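Local coordinates for meta cleavage compound hydrolase (Janthinobacterium, PDB 1J1I), which catalyses hydrolysis of a carbon-carbon bond in the ring-opened (meta-cleavage) product of carbazole breakdown, releasing anthranilate, at residues R64-I69 / A274-L279; V39-G44 / N57-L62; D72-G77 / P82-T87; G24-R29 / I92-D97. All coordinates share one frame; numbering follows the deposited sequence.

Following the chain from its N terminus, strand 26-33 is the first piece used: contact 4 joins it to helix 88-101 and closes a loop of 62 residues. Within that loop lie contact 2, where strand 38-42 receives helix 59-62, and then contact 3, which folds the connection after strand 67-71 back on itself just before helix 88-101. Contact 1 opens at residues 64-69, after contact 2 has closed and before contact 3, and closes only near the C terminus, on helix 268-281, so it crosses contact 4 and encloses contact 3. Contacts 1 and 2 adjoin through the paired strands 67-71 and 38-42, while a salt bridge from Asp72 to Arg29 joins contacts 3 and 4.

Contact 1 of 4, residues R64-I69 / A274-L279; sequences RHYRVI and ATLSFL
Tyr66 and His65 meet the C-terminal helix through Leu276 and Leu279, and every contact between 64-69 and 274-279 is van der Waals; no hydrogen bond passes between the segments. The contacts between methyl groups and ring carbons centre on Leu276 CD2. It lies 3.7 Å from His65 CD2 and 3.8 Å from Tyr66 CE1, where it sits at the edge of the phenol ring and near its plane. Leucine suits this site because one methyl fits between two rings while the other, CD1, adds a second contact to His65 CD2.

The second group of contacts involves the ring face and the hydroxyl. Leu279 CD1 stands 4.2 Å above one face of the Tyr66 ring, displaced toward the rim. Tyr66 OH reaches farther, to 3.4 Å from Leu279 CB, bringing the oxygen up against the helix backbone. With CG anti to the carbonyl carbon (chi1 -60°), the tyrosine is directed across the gap to the helix, and its length lets it span that gap. Leu279 is buried and also packs on Val39 and Ala133, whereas exposed His65 marks the outer margin of the contact.

Helix 268-281 is thereby joined to the chain leading into strand 67-71, with Leu276 also resting on Ile61 and Leu62. This is a C-terminal helix packed against one side of the central sheet, as expected of the alpha/beta-hydrolase fold.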
loop_
_atom_site.group_PDB
_atom_site.type_symbol
_atom_site.label_atom_id
_atom_site.label_comp_id
_atom_site.label_asym_id
_atom_site.label_seq_id
_atom_site.Cartn_x
_atom_site.Cartn_y
_atom_site.Cartn_z
ATOM N N ARG A 64 -2.126 19.906 4.165
ATOM C CA ARG A 64 -1.074 20.207 5.126
ATOM C C ARG A 64 0.284 20.123 4.439
ATOM O O ARG A 64 1.277 20.651 4.943
ATOM C CB ARG A 64 -1.108 19.216 6.293
ATOM C CG ARG A 64 -1.270 19.871 7.652
ATOM C CD ARG A 64 -2.727 19.934 8.078
ATOM N NE ARG A 64 -3.249 18.610 8.412
ATOM C CZ ARG A 64 -4.458 18.388 8.918
ATOM N NH1 ARG A 64 -5.282 19.402 9.153
ATOM N NH2 ARG A 64 -4.845 17.148 9.192
ATOM N N HIS A 65 0.325 19.475 3.277
ATOM C CA HIS A 65 1.583 19.297 2.560
ATOM C C HIS A 65 1.577 19.674 1.080
ATOM O O HIS A 65 2.640 19.770 0.472
ATOM C CB HIS A 65 2.033 17.840 2.693
ATOM C CG HIS A 65 2.099 17.357 4.107
ATOM N ND1 HIS A 65 3.038 17.813 5.006
ATOM C CD2 HIS A 65 1.324 16.477 4.785
ATOM C CE1 HIS A 65 2.837 17.236 6.178
ATOM N NE2 HIS A 65 1.804 16.421 6.072
ATOM N N TYR A 66 0.394 19.873 0.501
ATOM C CA TYR A 66 0.303 20.218 -0.919
ATOM C C TYR A 66 -0.800 21.218 -1.224
ATOM O O TYR A 66 -1.651 21.503 -0.383
ATOM C CB TYR A 66 0.017 18.967 -1.763
ATOM C CG TYR A 66 1.049 17.879 -1.658
ATOM C CD1 TYR A 66 0.991 16.927 -0.641
ATOM C CD2 TYR A 66 2.118 17.829 -2.550
ATOM C CE1 TYR A 66 1.979 15.951 -0.514
ATOM C CE2 TYR A 66 3.109 16.862 -2.433
ATOM C CZ TYR A 66 3.036 15.929 -1.412
ATOM O OH TYR A 66 4.032 14.991 -1.283
ATOM N N ARG A 67 -0.770 21.747 -2.446
ATOM C CA ARG A 67 -1.808 22.659 -2.908
ATOM C C ARG A 67 -2.852 21.700 -3.472
ATOM O O ARG A 67 -2.648 21.105 -4.532
ATOM C CB ARG A 67 -1.291 23.569 -4.026
ATOM C CG ARG A 67 -2.330 24.563 -4.523
ATOM C CD ARG A 67 -1.851 25.335 -5.741
ATOM N NE ARG A 67 -2.896 26.217 -6.250
ATOM C CZ ARG A 67 -2.847 26.847 -7.418
ATOM N NH1 ARG A 67 -1.799 26.695 -8.216
ATOM N NH2 ARG A 67 -3.850 27.632 -7.784
ATOM N N VAL A 68 -3.959 21.538 -2.755
ATOM C CA VAL A 68 -5.017 20.625 -3.170
ATOM C C VAL A 68 -6.080 21.302 -4.031
ATOM O O VAL A 68 -6.641 22.332 -3.654
ATOM C CB VAL A 68 -5.696 19.990 -1.945
ATOM C CG1 VAL A 68 -6.750 18.999 -2.395
ATOM C CG2 VAL A 68 -4.647 19.312 -1.061
ATOM N N ILE A 69 -6.360 20.699 -5.181
ATOM C CA ILE A 69 -7.339 21.227 -6.129
ATOM C C ILE A 69 -8.332 20.121 -6.496
ATOM O O ILE A 69 -7.989 19.191 -7.229
ATOM C CB ILE A 69 -6.626 21.722 -7.417
ATOM C CG1 ILE A 69 -5.614 22.828 -7.077
ATOM C CG2 ILE A 69 -7.652 22.190 -8.444
ATOM C CD1 ILE A 69 -6.221 24.166 -6.658
ATOM N N ALA A 274 -2.043 7.262 2.931
ATOM C CA ALA A 274 -1.442 6.399 1.924
ATOM C C ALA A 274 -1.039 7.253 0.722
ATOM O O ALA A 274 -0.002 7.014 0.088
ATOM C CB ALA A 274 -2.434 5.323 1.497
ATOM N N THR A 275 -1.865 8.248 0.414
ATOM C CA THR A 275 -1.595 9.146 -0.705
ATOM C C THR A 275 -0.412 10.059 -0.385
ATOM O O THR A 275 0.448 10.286 -1.234
ATOM C CB THR A 275 -2.824 10.010 -1.034
ATOM O OG1 THR A 275 -3.913 9.160 -1.417
ATOM C CG2 THR A 275 -2.511 10.977 -2.176
ATOM N N LEU A 276 -0.370 10.581 0.838
ATOM C CA LEU A 276 0.730 11.451 1.243
ATOM C C LEU A 276 2.045 10.691 1.144
ATOM O O LEU A 276 3.034 11.208 0.633
ATOM C CB LEU A 276 0.539 11.937 2.685
ATOM C CG LEU A 276 -0.532 13.001 2.916
ATOM C CD1 LEU A 276 -0.671 13.282 4.407
ATOM C CD2 LEU A 276 -0.156 14.269 2.165
ATOM N N SER A 277 2.039 9.459 1.636
ATOM C CA SER A 277 3.222 8.611 1.617
ATOM C C SER A 277 3.687 8.379 0.177
ATOM O O SER A 277 4.873 8.509 -0.133
ATOM C CB SER A 277 2.906 7.277 2.305
ATOM O OG SER A 277 4.049 6.446 2.401
ATOM N N PHE A 278 2.750 8.046 -0.704
ATOM C CA PHE A 278 3.074 7.810 -2.108
ATOM C C PHE A 278 3.680 9.058 -2.752
ATOM O O PHE A 278 4.732 8.995 -3.393
ATOM C CB PHE A 278 1.814 7.398 -2.871
ATOM C CG PHE A 278 2.023 7.250 -4.355
ATOM C CD1 PHE A 278 2.893 6.285 -4.861
ATOM C CD2 PHE A 278 1.334 8.063 -5.248
ATOM C CE1 PHE A 278 3.069 6.134 -6.239
ATOM C CE2 PHE A 278 1.502 7.919 -6.629
ATOM C CZ PHE A 278 2.371 6.953 -7.124
ATOM N N LEU A 279 3.019 10.196 -2.572
ATOM C CA LEU A 279 3.497 11.448 -3.146
ATOM C C LEU A 279 4.845 11.914 -2.585
ATOM O O LEU A 279 5.611 12.574 -3.286
ATOM C CB LEU A 279 2.449 12.547 -2.947
ATOM C CG LEU A 279 1.109 12.305 -3.646
ATOM C CD1 LEU A 279 0.133 13.413 -3.279
ATOM C CD2 LEU A 279 1.321 12.242 -5.154
#

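Contact 2 of 4, residues V39-G44 / N57-L62; sequences VILIHG and NVIPIL
Leu41 spreads its two methyl groups over the side chains of Ile59 and Leu62, one branch to each. Its CD1 lies 4.1 Å from Ile59 CG1, and its CD2 lies 4.0 Å from Leu62 CD1. Both pairs meet at a slant. The leucine has CG anti to its carbonyl carbon (chi1 -51°), and from there the fork opens toward the short helix. Ile59 and Leu62 are three positions apart, close to one helical turn, and therefore lie on the same side of helix 59-62.

The choice of residues follows from the burial: all three touching side chains are shut away from solvent, and none carries a polar group that would need a partner. A beta-branched isoleucine brings its CG1 arm to the contact, while leucine brings a methyl from farther out. Val68 of the neighbouring strand 67-71 touches all three, and Trp55 and Val111 also pack on Leu41.

Beyond the strand's end, His43 ND1 donates to Gly44 O at 2.8 Å with an N-H...O angle of 163°, the oxygen lying close to the ring plane, and NE2 accepts from the backbone N of Met73. The imidazole is thus held at both nitrogens, which fixes its rotation and ties this loop to the one after strand 67-71. Leu41 itself is about 12 Å from the side chain of Ser114, the probable nucleophile. A short helix laid over one face of a parallel strand, followed by a His-Gly loop that in relatives commonly lies near the oxyanion hole, belongs to the alpha/beta-hydrolase core.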
loop_
_atom_site.group_PDB
_atom_site.type_symbol
_atom_site.label_atom_id
_atom_site.label_comp_id
_atom_site.label_asym_id
_atom_site.label_seq_id
_atom_site.Cartn_x
_atom_site.Cartn_y
_atom_site.Cartn_z
ATOM N N VAL A 39 -1.837 19.067 -6.428
ATOM C CA VAL A 39 -2.475 17.755 -6.484
ATOM C C VAL A 39 -3.945 17.956 -6.832
ATOM O O VAL A 39 -4.667 18.659 -6.118
ATOM C CB VAL A 39 -2.414 17.026 -5.127
ATOM C CG1 VAL A 39 -3.118 15.676 -5.236
ATOM C CG2 VAL A 39 -0.974 16.849 -4.696
ATOM N N ILE A 40 -4.386 17.332 -7.922
ATOM C CA ILE A 40 -5.768 17.442 -8.366
ATOM C C ILE A 40 -6.569 16.199 -7.999
ATOM O O ILE A 40 -6.173 15.077 -8.323
ATOM C CB ILE A 40 -5.852 17.631 -9.894
ATOM C CG1 ILE A 40 -5.111 18.908 -10.304
ATOM C CG2 ILE A 40 -7.320 17.670 -10.334
ATOM C CD1 ILE A 40 -5.144 19.186 -11.799
ATOM N N LEU A 41 -7.697 16.406 -7.326
ATOM C CA LEU A 41 -8.566 15.309 -6.922
ATOM C C LEU A 41 -9.757 15.280 -7.878
ATOM O O LEU A 41 -10.376 16.317 -8.127
ATOM C CB LEU A 41 -9.039 15.520 -5.474
ATOM C CG LEU A 41 -7.948 15.817 -4.431
ATOM C CD1 LEU A 41 -8.583 16.007 -3.057
ATOM C CD2 LEU A 41 -6.924 14.675 -4.390
ATOM N N ILE A 42 -10.061 14.100 -8.423
ATOM C CA ILE A 42 -11.175 13.940 -9.359
ATOM C C ILE A 42 -12.199 12.964 -8.795
ATOM O O ILE A 42 -11.903 11.785 -8.607
ATOM C CB ILE A 42 -10.700 13.400 -10.733
ATOM C CG1 ILE A 42 -9.446 14.148 -11.199
ATOM C CG2 ILE A 42 -11.790 13.605 -11.769
ATOM C CD1 ILE A 42 -9.649 15.630 -11.373
ATOM N N HIS A 43 -13.403 13.468 -8.538
ATOM C CA HIS A 43 -14.499 12.680 -7.981
ATOM C C HIS A 43 -14.975 11.558 -8.910
ATOM O O HIS A 43 -14.639 11.527 -10.093
ATOM C CB HIS A 43 -15.672 13.612 -7.648
ATOM C CG HIS A 43 -16.254 14.300 -8.847
ATOM N ND1 HIS A 43 -17.171 13.692 -9.680
ATOM C CD2 HIS A 43 -16.007 15.517 -9.386
ATOM C CE1 HIS A 43 -17.460 14.505 -10.680
ATOM N NE2 HIS A 43 -16.767 15.619 -10.527
ATOM N N GLY A 44 -15.769 10.643 -8.363
ATOM C CA GLY A 44 -16.280 9.545 -9.160
ATOM C C GLY A 44 -17.561 9.897 -9.891
ATOM O O GLY A 44 -18.052 11.027 -9.811
ATOM N N ASN A 57 -13.402 15.309 3.759
ATOM C CA ASN A 57 -12.498 14.910 4.833
ATOM C C ASN A 57 -11.067 14.586 4.424
ATOM O O ASN A 57 -10.216 14.354 5.283
ATOM C CB ASN A 57 -13.091 13.721 5.590
ATOM C CG ASN A 57 -14.432 14.046 6.211
ATOM O OD1 ASN A 57 -14.581 15.067 6.883
ATOM N ND2 ASN A 57 -15.416 13.180 5.990
ATOM N N VAL A 58 -10.796 14.568 3.124
ATOM C CA VAL A 58 -9.451 14.273 2.651
ATOM C C VAL A 58 -8.656 15.549 2.384
ATOM O O VAL A 58 -7.462 15.623 2.688
ATOM C CB VAL A 58 -9.494 13.408 1.365
ATOM C CG1 VAL A 58 -8.101 13.287 0.764
ATOM C CG2 VAL A 58 -10.039 12.018 1.695
ATOM N N ILE A 59 -9.327 16.561 1.841
ATOM C CA ILE A 59 -8.671 17.821 1.516
ATOM C C ILE A 59 -7.811 18.415 2.638
ATOM O O ILE A 59 -6.651 18.743 2.405
ATOM C CB ILE A 59 -9.694 18.882 1.045
ATOM C CG1 ILE A 59 -10.372 18.411 -0.242
ATOM C CG2 ILE A 59 -8.991 20.214 0.785
ATOM C CD1 ILE A 59 -11.551 19.268 -0.668
ATOM N N PRO A 60 -8.356 18.537 3.868
ATOM C CA PRO A 60 -7.611 19.102 5.001
ATOM C C PRO A 60 -6.289 18.396 5.252
ATOM O O PRO A 60 -5.259 19.029 5.479
ATOM C CB PRO A 60 -8.579 18.913 6.173
ATOM C CG PRO A 60 -9.927 18.979 5.502
ATOM C CD PRO A 60 -9.663 18.051 4.336
ATOM N N ILE A 61 -6.333 17.072 5.213
ATOM C CA ILE A 61 -5.145 16.273 5.456
ATOM C C ILE A 61 -4.084 16.507 4.387
ATOM O O ILE A 61 -2.921 16.781 4.695
ATOM C CB ILE A 61 -5.502 14.772 5.504
ATOM C CG1 ILE A 61 -6.570 14.528 6.576
ATOM C CG2 ILE A 61 -4.262 13.953 5.796
ATOM C CD1 ILE A 61 -7.146 13.122 6.573
ATOM N N LEU A 62 -4.482 16.405 3.126
ATOM C CA LEU A 62 -3.540 16.598 2.035
ATOM C C LEU A 62 -3.022 18.037 1.985
ATOM O O LEU A 62 -1.847 18.274 1.705
ATOM C CB LEU A 62 -4.199 16.219 0.703
ATOM C CG LEU A 62 -4.647 14.756 0.593
ATOM C CD1 LEU A 62 -5.306 14.516 -0.752
ATOM C CD2 LEU A 62 -3.445 13.836 0.771
#

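Contact 3 of 4, residues D72-G77 / P82-T87; sequences DMLGFG and PDIEYT
The long connection from strand 67-71 to helix 88-101 doubles back here, and a type II beta turn from Met73 to Phe76 presents Leu74 and Gly75 to the segment 82-87. The turn is closed by a bond of 2.9 Å from Phe76 N to Met73 O. Leu74, its second residue, has CG anti to the backbone N (chi1 173°), which carries the two methyls to Pro82 and Ile84 and the branch carbon CG to Tyr86 CE1. CD1 meets Pro82 CD, an apolar ring carbon, at 4.0 Å, while CD2 and Ile84 CD1 approach tip to tip at 4.0 Å.

Gly75, the third residue, has a positive phi of 86°, a usual place for glycine in a type II turn. Its bare CA comes 3.7 Å from Tyr86 CE1, where a CB would strike the ring. One face of the tyrosine ring receives Ile84 CG1, 4.0 Å above the plane and displaced toward the rim, while its OH makes a weak hydrogen bond to Pro82 O at 2.7 Å. That bond spans the 82-87 bend and gives the buried hydroxyl a polar partner.

Tyr86 also packs on helix 192-208, in the insertion between strands 131-137 and 225-230 that is probably the lid in this family. Thr87 OG1 caps Arg90 N, starting helix 88-101, and the whole makes the strand-to-helix connection of the alpha/beta-hydrolase fold.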
loop_
_atom_site.group_PDB
_atom_site.type_symbol
_atom_site.label_atom_id
_atom_site.label_comp_id
_atom_site.label_asym_id
_atom_site.label_seq_id
_atom_site.Cartn_x
_atom_site.Cartn_y
_atom_site.Cartn_z
ATOM N N ASP A 72 -14.468 19.582 -10.380
ATOM C CA ASP A 72 -15.706 18.926 -10.798
ATOM C C ASP A 72 -15.555 18.616 -12.283
ATOM O O ASP A 72 -15.213 19.500 -13.076
ATOM C CB ASP A 72 -16.919 19.845 -10.608
ATOM C CG ASP A 72 -17.444 19.842 -9.187
ATOM O OD1 ASP A 72 -16.865 19.141 -8.322
ATOM O OD2 ASP A 72 -18.446 20.548 -8.943
ATOM N N MET A 73 -15.794 17.366 -12.664
ATOM C CA MET A 73 -15.687 16.987 -14.063
ATOM C C MET A 73 -16.781 17.619 -14.915
ATOM O O MET A 73 -17.816 18.059 -14.412
ATOM C CB MET A 73 -15.778 15.468 -14.229
ATOM C CG MET A 73 -14.569 14.690 -13.712
ATOM S SD MET A 73 -14.693 12.944 -14.138
ATOM C CE MET A 73 -15.829 12.377 -12.871
ATOM N N LEU A 74 -16.527 17.651 -16.214
ATOM C CA LEU A 74 -17.466 18.169 -17.197
ATOM C C LEU A 74 -18.825 17.510 -16.965
ATOM O O LEU A 74 -18.924 16.282 -16.922
ATOM C CB LEU A 74 -16.961 17.813 -18.598
ATOM C CG LEU A 74 -17.831 18.096 -19.824
ATOM C CD1 LEU A 74 -17.974 19.596 -20.035
ATOM C CD2 LEU A 74 -17.177 17.440 -21.039
ATOM N N GLY A 75 -19.862 18.329 -16.806
ATOM C CA GLY A 75 -21.202 17.805 -16.597
ATOM C C GLY A 75 -21.592 17.471 -15.166
ATOM O O GLY A 75 -22.740 17.106 -14.911
ATOM N N PHE A 76 -20.652 17.584 -14.229
ATOM C CA PHE A 76 -20.940 17.274 -12.829
ATOM C C PHE A 76 -20.835 18.486 -11.911
ATOM O O PHE A 76 -20.239 19.505 -12.268
ATOM C CB PHE A 76 -19.978 16.195 -12.295
ATOM C CG PHE A 76 -20.203 14.824 -12.874
ATOM C CD1 PHE A 76 -19.816 14.524 -14.174
ATOM C CD2 PHE A 76 -20.799 13.828 -12.106
ATOM C CE1 PHE A 76 -20.021 13.249 -14.704
ATOM C CE2 PHE A 76 -21.010 12.549 -12.626
ATOM C CZ PHE A 76 -20.619 12.261 -13.927
ATOM N N GLY A 77 -21.408 18.346 -10.717
ATOM C CA GLY A 77 -21.366 19.397 -9.717
ATOM C C GLY A 77 -21.718 20.784 -10.217
ATOM O O GLY A 77 -22.814 21.004 -10.734
ATOM N N PRO A 82 -22.610 21.955 -21.044
ATOM C CA PRO A 82 -23.041 22.345 -22.385
ATOM C C PRO A 82 -23.804 21.233 -23.098
ATOM O O PRO A 82 -23.736 20.064 -22.713
ATOM C CB PRO A 82 -21.726 22.693 -23.076
ATOM C CG PRO A 82 -20.765 21.729 -22.448
ATOM C CD PRO A 82 -21.146 21.802 -20.984
ATOM N N ASP A 83 -24.539 21.605 -24.138
ATOM C CA ASP A 83 -25.304 20.630 -24.896
ATOM C C ASP A 83 -24.381 19.959 -25.898
ATOM O O ASP A 83 -24.299 20.367 -27.056
ATOM C CB ASP A 83 -26.462 21.309 -25.620
ATOM C CG ASP A 83 -27.269 20.338 -26.446
ATOM O OD1 ASP A 83 -27.685 19.295 -25.894
ATOM O OD2 ASP A 83 -27.482 20.618 -27.643
ATOM N N ILE A 84 -23.681 18.928 -25.435
ATOM C CA ILE A 84 -22.739 18.196 -26.267
ATOM C C ILE A 84 -22.849 16.705 -25.995
ATOM O O ILE A 84 -23.617 16.271 -25.135
ATOM C CB ILE A 84 -21.286 18.597 -25.956
ATOM C CG1 ILE A 84 -20.916 18.125 -24.545
ATOM C CG2 ILE A 84 -21.118 20.105 -26.070
ATOM C CD1 ILE A 84 -19.474 18.395 -24.160
ATOM N N GLU A 85 -22.077 15.922 -26.740
ATOM C CA GLU A 85 -22.057 14.483 -26.532
ATOM C C GLU A 85 -21.027 14.276 -25.427
ATOM O O GLU A 85 -19.872 14.666 -25.570
ATOM C CB GLU A 85 -21.627 13.747 -27.806
ATOM C CG GLU A 85 -21.518 12.239 -27.623
ATOM C CD GLU A 85 -21.209 11.499 -28.913
ATOM O OE1 GLU A 85 -20.333 11.959 -29.677
ATOM O OE2 GLU A 85 -21.836 10.445 -29.158
ATOM N N TYR A 86 -21.459 13.688 -24.319
ATOM C CA TYR A 86 -20.575 13.456 -23.186
ATOM C C TYR A 86 -19.820 12.141 -23.326
ATOM O O TYR A 86 -20.270 11.103 -22.849
ATOM C CB TYR A 86 -21.385 13.474 -21.884
ATOM C CG TYR A 86 -21.856 14.856 -21.480
ATOM C CD1 TYR A 86 -21.163 15.597 -20.519
ATOM C CD2 TYR A 86 -22.978 15.437 -22.071
ATOM C CE1 TYR A 86 -21.576 16.882 -20.156
ATOM C CE2 TYR A 86 -23.399 16.726 -21.718
ATOM C CZ TYR A 86 -22.693 17.440 -20.762
ATOM O OH TYR A 86 -23.089 18.716 -20.421
ATOM N N THR A 87 -18.670 12.200 -23.992
ATOM C CA THR A 87 -17.834 11.019 -24.200
ATOM C C THR A 87 -16.665 11.032 -23.218
ATOM O O THR A 87 -16.363 12.064 -22.620
ATOM C CB THR A 87 -17.250 10.999 -25.621
ATOM O OG1 THR A 87 -16.297 12.062 -25.758
ATOM C CG2 THR A 87 -18.355 11.184 -26.655
#

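Contact 4 of 4, residues G24-R29 / I92-D97; sequences GGVETR and IRHLHD
The start of strand 26-33 passes the middle of helix 88-101, and the backbones come closest at the hairpin turn ahead of the strand, where Gly24 CA is 5.4 Å from Asp97 CA. Val26 CA and His94 CA are farther apart, at 7.6 Å. Gly24 and Gly25 form this two-residue turn, close to type I', between antiparallel strands 17-23 and 26-33. Gly24 has positive phi, and a CB there would run into the Asp97 carboxylate, so a residue without a side chain suits the close approach.

His94 supplies the polar link. Its CG is anti to the backbone N (chi1 171°), which carries the imidazole from the helix to the strand, and NE2 donates to Thr28 OG1 at 2.8 Å, with the oxygen 9° out of the ring plane. Thr28 OG1 in turn donates to Val26 O at 2.9 Å, from above the carbonyl plane. These two bonds, one accepted and one given, fix the hydroxyl's rotation; threonine suits this buried place since its CG2 also packs against the ring, 3.6 Å from His94 NE2. Val26 CG1 packs against His94 CD2 at 3.9 Å, the two side chains crossing at about a right angle. On the helix, His96 ND1 donates to Asp97 OD1, met on the anti side, which probably helps hold the carboxylate beside the hairpin turn.

In the sheet, Met71 of adjacent strand 67-71 touches both Thr28 and His94, while Leu95 turns to Thr119 and Val123 of helix 114-126.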
loop_
_atom_site.group_PDB
_atom_site.type_symbol
_atom_site.label_atom_id
_atom_site.label_comp_id
_atom_site.label_asym_id
_atom_site.label_seq_id
_atom_site.Cartn_x
_atom_site.Cartn_y
_atom_site.Cartn_z
ATOM N N GLY A 24 -10.672 26.132 -21.279
ATOM C CA GLY A 24 -10.821 25.995 -22.715
ATOM C C GLY A 24 -12.241 26.154 -23.227
ATOM O O GLY A 24 -12.618 25.527 -24.213
ATOM N N GLY A 25 -13.035 26.984 -22.560
ATOM C CA GLY A 25 -14.403 27.186 -23.001
ATOM C C GLY A 25 -15.432 26.613 -22.051
ATOM O O GLY A 25 -16.612 26.943 -22.142
ATOM N N VAL A 26 -14.993 25.751 -21.142
ATOM C CA VAL A 26 -15.903 25.155 -20.169
ATOM C C VAL A 26 -15.630 25.725 -18.776
ATOM O O VAL A 26 -14.583 25.448 -18.185
ATOM C CB VAL A 26 -15.749 23.607 -20.121
ATOM C CG1 VAL A 26 -16.711 23.013 -19.087
ATOM C CG2 VAL A 26 -16.033 23.010 -21.498
ATOM N N GLU A 27 -16.552 26.538 -18.259
ATOM C CA GLU A 27 -16.378 27.100 -16.920
ATOM C C GLU A 27 -16.298 25.896 -15.995
ATOM O O GLU A 27 -17.126 24.988 -16.082
ATOM C CB GLU A 27 -17.567 27.975 -16.500
ATOM C CG GLU A 27 -17.339 29.493 -16.548
ATOM C CD GLU A 27 -15.907 29.914 -16.233
ATOM O OE1 GLU A 27 -15.109 29.984 -17.179
ATOM O OE2 GLU A 27 -15.580 30.168 -15.051
ATOM N N THR A 28 -15.316 25.901 -15.101
ATOM C CA THR A 28 -15.106 24.773 -14.205
ATOM C C THR A 28 -15.005 25.190 -12.748
ATOM O O THR A 28 -14.361 26.185 -12.420
ATOM C CB THR A 28 -13.817 24.024 -14.608
ATOM O OG1 THR A 28 -13.871 23.722 -16.008
ATOM C CG2 THR A 28 -13.669 22.729 -13.820
ATOM N N ARG A 29 -15.652 24.422 -11.881
ATOM C CA ARG A 29 -15.641 24.694 -10.453
ATOM C C ARG A 29 -14.664 23.778 -9.739
ATOM O O ARG A 29 -14.613 22.577 -10.011
ATOM C CB ARG A 29 -17.039 24.480 -9.865
ATOM C CG ARG A 29 -17.119 24.625 -8.349
ATOM C CD ARG A 29 -17.484 23.304 -7.694
ATOM N NE ARG A 29 -17.886 23.479 -6.302
ATOM C CZ ARG A 29 -18.496 22.547 -5.579
ATOM N NH1 ARG A 29 -18.775 21.365 -6.113
ATOM N NH2 ARG A 29 -18.841 22.803 -4.324
ATOM N N ILE A 92 -11.654 13.716 -20.774
ATOM C CA ILE A 92 -10.193 13.747 -20.771
ATOM C C ILE A 92 -9.716 15.117 -21.249
ATOM O O ILE A 92 -8.854 15.741 -20.622
ATOM C CB ILE A 92 -9.609 12.647 -21.689
ATOM C CG1 ILE A 92 -9.893 11.268 -21.077
ATOM C CG2 ILE A 92 -8.101 12.862 -21.875
ATOM C CD1 ILE A 92 -9.544 10.103 -21.983
ATOM N N ARG A 93 -10.286 15.585 -22.358
ATOM C CA ARG A 93 -9.918 16.885 -22.908
ATOM C C ARG A 93 -10.199 17.979 -21.888
ATOM O O ARG A 93 -9.406 18.910 -21.725
ATOM C CB ARG A 93 -10.710 17.182 -24.184
ATOM C CG ARG A 93 -10.330 18.507 -24.841
ATOM C CD ARG A 93 -11.415 18.982 -25.794
ATOM N NE ARG A 93 -11.767 17.966 -26.781
ATOM C CZ ARG A 93 -12.767 18.082 -27.650
ATOM N NH1 ARG A 93 -13.014 17.105 -28.513
ATOM N NH2 ARG A 93 -13.521 19.175 -27.656
ATOM N N HIS A 94 -11.333 17.867 -21.201
ATOM C CA HIS A 94 -11.694 18.864 -20.203
ATOM C C HIS A 94 -10.643 18.947 -19.102
ATOM O O HIS A 94 -10.210 20.038 -18.736
ATOM C CB HIS A 94 -13.061 18.557 -19.578
ATOM C CG HIS A 94 -13.387 19.431 -18.406
ATOM N ND1 HIS A 94 -13.501 18.944 -17.122
ATOM C CD2 HIS A 94 -13.587 20.768 -18.318
ATOM C CE1 HIS A 94 -13.759 19.940 -16.295
ATOM N NE2 HIS A 94 -13.816 21.060 -16.996
ATOM N N LEU A 95 -10.239 17.796 -18.571
ATOM C CA LEU A 95 -9.237 17.772 -17.513
ATOM C C LEU A 95 -7.939 18.384 -18.038
ATOM O O LEU A 95 -7.258 19.127 -17.328
ATOM C CB LEU A 95 -9.008 16.337 -17.028
ATOM C CG LEU A 95 -7.905 16.108 -15.988
ATOM C CD1 LEU A 95 -8.131 17.022 -14.786
ATOM C CD2 LEU A 95 -7.914 14.639 -15.547
ATOM N N HIS A 96 -7.603 18.075 -19.285
ATOM C CA HIS A 96 -6.404 18.625 -19.909
ATOM C C HIS A 96 -6.490 20.152 -19.933
ATOM O O HIS A 96 -5.540 20.843 -19.556
ATOM C CB HIS A 96 -6.258 18.079 -21.339
ATOM C CG HIS A 96 -5.360 18.898 -22.220
ATOM N ND1 HIS A 96 -5.775 20.065 -22.824
ATOM C CD2 HIS A 96 -4.072 18.715 -22.600
ATOM C CE1 HIS A 96 -4.783 20.562 -23.545
ATOM N NE2 HIS A 96 -3.739 19.763 -23.425
ATOM N N ASP A 97 -7.636 20.667 -20.368
ATOM C CA ASP A 97 -7.851 22.106 -20.455
ATOM C C ASP A 97 -7.842 22.769 -19.074
ATOM O O ASP A 97 -7.312 23.869 -18.913
ATOM C CB ASP A 97 -9.172 22.408 -21.188
ATOM C CG ASP A 97 -9.162 21.943 -22.647
ATOM O OD1 ASP A 97 -8.079 21.639 -23.181
ATOM O OD2 ASP A 97 -10.240 21.892 -23.272
#